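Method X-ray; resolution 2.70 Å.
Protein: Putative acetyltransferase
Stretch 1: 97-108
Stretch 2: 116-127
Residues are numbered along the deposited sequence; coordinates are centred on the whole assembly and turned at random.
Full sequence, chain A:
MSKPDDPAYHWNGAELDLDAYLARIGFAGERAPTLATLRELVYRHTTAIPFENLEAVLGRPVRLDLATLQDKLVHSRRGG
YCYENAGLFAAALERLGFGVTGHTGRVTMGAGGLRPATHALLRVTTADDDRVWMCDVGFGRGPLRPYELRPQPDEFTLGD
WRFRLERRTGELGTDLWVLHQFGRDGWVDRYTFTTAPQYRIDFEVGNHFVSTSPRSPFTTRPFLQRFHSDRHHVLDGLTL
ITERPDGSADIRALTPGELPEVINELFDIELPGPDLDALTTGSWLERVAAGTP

Stretch 1, residues 97-108: GFGVTGHTGRVT
Stretch 2 116-127: PATHALLRVTTA

Strand 99-107 pairs antiparallel with the strand that ends at Thr-125, their axes approaching to 4.5 Å with 123° between N-to-C directions. Eight backbone hydrogen bonds in four reciprocal pairs fix the register. Gly-99 N donates to Thr-125 O (3.1 Å), and Thr-125 N to Gly-99 O (3.0 Å). Thr-101 N reaches Arg-123 O at 3.2 Å, with Arg-123 N returning to Thr-101 O at 2.9 Å; both His-103 N to Leu-121 O and Leu-121 N to His-103 O measure 3.0 Å. Gly-105 N to His-119 O is 3.0 Å, whereas His-119 N to Gly-105 O lengthens to 3.2 Å and bends to 143°. Between these rungs lie the non-hydrogen-bonded pairs Val-100/Val-124, Gly-102/Leu-122 and Thr-104/Ala-120, with CA-CA distances of 5.1, 4.8 and 5.1 Å. Phi/psi values are extended throughout most of the ladder (Thr-101 -142/144, Leu-121 -134/152), but Thr-118 departs at -134/27.

Side chains alternate between the sheet's faces. Thr-101, His-103, Leu-121 and Arg-123 share one. There Arg-123, extended with chi1 to chi3 all t, runs past Thr-101 (t), CD lying 3.1 Å from Thr-101 CG2 and 3.4 Å from NE2 of His-103 (m). Gly-99 faces Thr-125 (p) on this side; an ideal CB on the glycine would clash with Thr-125 OG1 at 1.9 Å.

On the opposite face, Val-100 CG1 (chi1 t) packs against CD2 of Leu-122 (m, t) at 4.3 Å. Phe-98 (m, chi2 -67°) extends this apolar strip, its CD1 4.1 Å from CG1 of Val-124 (t). Farther along, Thr-104 (m) places CG2 3.3 Å from Ala-117 CB, and the Arg-106 guanidinium lays one face over that methyl, NH1 to CB 3.7 Å.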

# COMPACT_ATOMS: atom_id res chain seq x y z
N GLY A 97 -11.31 -17.51 1.85
CA GLY A 97 -11.00 -18.51 2.87
C GLY A 97 -9.58 -18.46 3.41
O GLY A 97 -9.06 -19.46 3.89
N PHE A 98 -8.96 -17.29 3.35
CA PHE A 98 -7.61 -17.13 3.86
C PHE A 98 -7.63 -16.78 5.34
O PHE A 98 -8.64 -16.33 5.87
CB PHE A 98 -6.89 -16.02 3.11
CG PHE A 98 -6.28 -16.46 1.82
CD1 PHE A 98 -5.21 -17.35 1.82
CD2 PHE A 98 -6.75 -15.97 0.61
CE1 PHE A 98 -4.61 -17.74 0.63
CE2 PHE A 98 -6.16 -16.35 -0.59
CZ PHE A 98 -5.09 -17.24 -0.58
N GLY A 99 -6.49 -16.98 5.98
CA GLY A 99 -6.35 -16.64 7.39
C GLY A 99 -5.80 -15.24 7.38
O GLY A 99 -4.68 -15.02 6.92
N VAL A 100 -6.57 -14.28 7.89
CA VAL A 100 -6.13 -12.90 7.90
C VAL A 100 -6.12 -12.24 9.27
O VAL A 100 -7.11 -12.25 10.00
CB VAL A 100 -6.99 -12.05 6.95
CG1 VAL A 100 -6.55 -10.60 7.00
CG2 VAL A 100 -6.86 -12.59 5.54
N THR A 101 -4.97 -11.66 9.59
CA THR A 101 -4.73 -10.98 10.86
C THR A 101 -3.88 -9.75 10.52
O THR A 101 -3.04 -9.80 9.64
CB THR A 101 -4.00 -11.93 11.84
OG1 THR A 101 -3.66 -11.24 13.05
CG2 THR A 101 -2.77 -12.48 11.20
N GLY A 102 -4.10 -8.64 11.21
CA GLY A 102 -3.35 -7.45 10.87
C GLY A 102 -2.19 -7.02 11.74
O GLY A 102 -2.08 -7.41 12.89
N HIS A 103 -1.33 -6.21 11.15
CA HIS A 103 -0.16 -5.65 11.82
C HIS A 103 0.02 -4.20 11.35
O HIS A 103 -0.56 -3.79 10.35
CB HIS A 103 1.12 -6.42 11.48
CG HIS A 103 1.16 -7.83 12.00
ND1 HIS A 103 0.56 -8.21 13.18
CD2 HIS A 103 1.78 -8.93 11.52
CE1 HIS A 103 0.81 -9.49 13.41
NE2 HIS A 103 1.56 -9.95 12.42
N THR A 104 0.81 -3.45 12.09
CA THR A 104 1.07 -2.06 11.75
C THR A 104 2.56 -1.81 11.83
O THR A 104 3.23 -2.26 12.75
CB THR A 104 0.38 -1.09 12.70
OG1 THR A 104 -1.03 -1.11 12.45
CG2 THR A 104 0.88 0.32 12.47
N GLY A 105 3.08 -1.09 10.85
CA GLY A 105 4.49 -0.81 10.84
C GLY A 105 4.77 0.67 10.88
O GLY A 105 3.87 1.50 10.70
N ARG A 106 6.04 1.00 11.12
CA ARG A 106 6.51 2.38 11.16
C ARG A 106 7.43 2.56 9.97
O ARG A 106 8.49 1.93 9.90
CB ARG A 106 7.30 2.66 12.44
CG ARG A 106 6.61 2.36 13.74
CD ARG A 106 7.57 2.63 14.87
NE ARG A 106 7.10 2.15 16.17
CZ ARG A 106 6.12 2.69 16.87
NH1 ARG A 106 5.47 3.75 16.40
NH2 ARG A 106 5.79 2.19 18.04
N VAL A 107 7.05 3.41 9.03
CA VAL A 107 7.90 3.64 7.90
C VAL A 107 9.09 4.46 8.39
O VAL A 107 8.95 5.32 9.25
CB VAL A 107 7.19 4.40 6.79
CG1 VAL A 107 8.11 4.52 5.59
CG2 VAL A 107 5.92 3.68 6.41
N THR A 108 10.25 4.16 7.84
CA THR A 108 11.46 4.86 8.23
C THR A 108 12.16 5.38 6.99
O THR A 108 12.60 6.53 6.96
CB THR A 108 12.41 3.90 9.00
OG1 THR A 108 12.49 2.66 8.30
CG2 THR A 108 11.88 3.64 10.39
N PRO A 116 5.32 7.38 13.30
CA PRO A 116 4.06 6.76 13.69
C PRO A 116 3.86 5.36 13.12
O PRO A 116 4.33 5.06 12.03
CB PRO A 116 3.02 7.72 13.13
CG PRO A 116 3.73 9.02 13.12
CD PRO A 116 5.09 8.66 12.62
N ALA A 117 3.16 4.51 13.86
CA ALA A 117 2.86 3.17 13.38
C ALA A 117 1.52 3.33 12.65
O ALA A 117 0.45 3.13 13.24
CB ALA A 117 2.73 2.18 14.53
N THR A 118 1.59 3.69 11.37
CA THR A 118 0.40 3.92 10.58
C THR A 118 0.45 3.28 9.20
O THR A 118 -0.20 3.74 8.26
CB THR A 118 0.16 5.43 10.43
OG1 THR A 118 1.21 6.01 9.65
CG2 THR A 118 0.14 6.10 11.79
N HIS A 119 1.22 2.20 9.08
CA HIS A 119 1.33 1.51 7.81
C HIS A 119 0.73 0.10 7.85
O HIS A 119 1.34 -0.84 8.37
CB HIS A 119 2.79 1.43 7.37
CG HIS A 119 2.95 0.73 6.06
ND1 HIS A 119 2.38 1.20 4.90
CD2 HIS A 119 3.54 -0.45 5.75
CE1 HIS A 119 2.61 0.33 3.93
NE2 HIS A 119 3.31 -0.67 4.42
N ALA A 120 -0.46 -0.04 7.27
CA ALA A 120 -1.18 -1.30 7.26
C ALA A 120 -0.41 -2.47 6.64
O ALA A 120 0.11 -2.37 5.52
CB ALA A 120 -2.51 -1.12 6.55
N LEU A 121 -0.36 -3.57 7.37
CA LEU A 121 0.32 -4.78 6.90
C LEU A 121 -0.59 -5.95 7.18
O LEU A 121 -1.39 -5.90 8.12
CB LEU A 121 1.66 -4.98 7.62
CG LEU A 121 2.81 -4.04 7.25
CD1 LEU A 121 4.02 -4.32 8.16
CD2 LEU A 121 3.20 -4.21 5.77
N LEU A 122 -0.49 -6.99 6.37
CA LEU A 122 -1.32 -8.17 6.56
C LEU A 122 -0.50 -9.45 6.74
O LEU A 122 0.35 -9.78 5.91
CB LEU A 122 -2.28 -8.33 5.38
CG LEU A 122 -3.26 -7.17 5.11
CD1 LEU A 122 -4.04 -7.41 3.82
CD2 LEU A 122 -4.21 -7.04 6.29
N ARG A 123 -0.76 -10.15 7.84
CA ARG A 123 -0.12 -11.43 8.18
C ARG A 123 -1.13 -12.46 7.65
O ARG A 123 -2.26 -12.56 8.15
CB ARG A 123 0.03 -11.54 9.71
CG ARG A 123 0.56 -12.86 10.24
CD ARG A 123 0.26 -12.98 11.74
NE ARG A 123 0.61 -14.28 12.31
CZ ARG A 123 1.77 -14.54 12.92
NH1 ARG A 123 2.69 -13.59 13.05
NH2 ARG A 123 2.00 -15.75 13.42
N VAL A 124 -0.71 -13.23 6.65
CA VAL A 124 -1.60 -14.20 6.01
C VAL A 124 -1.17 -15.67 6.10
O VAL A 124 0.01 -16.00 6.03
CB VAL A 124 -1.77 -13.83 4.51
CG1 VAL A 124 -2.87 -14.65 3.86
CG2 VAL A 124 -2.06 -12.35 4.39
N THR A 125 -2.17 -16.56 6.22
CA THR A 125 -1.93 -18.00 6.30
C THR A 125 -2.75 -18.76 5.25
O THR A 125 -3.96 -18.55 5.12
CB THR A 125 -2.32 -18.53 7.68
OG1 THR A 125 -3.73 -18.35 7.88
CG2 THR A 125 -1.55 -17.79 8.76
N THR A 126 -2.10 -19.64 4.49
CA THR A 126 -2.80 -20.40 3.46
C THR A 126 -3.29 -21.74 3.99
O THR A 126 -3.10 -22.06 5.16
CB THR A 126 -1.91 -20.64 2.21
OG1 THR A 126 -1.06 -21.79 2.42
CG2 THR A 126 -1.06 -19.41 1.92
N ALA A 127 -3.90 -22.52 3.10
CA ALA A 127 -4.45 -23.82 3.46
C ALA A 127 -3.50 -24.98 3.13
O ALA A 127 -3.84 -26.14 3.36
CB ALA A 127 -5.78 -24.02 2.76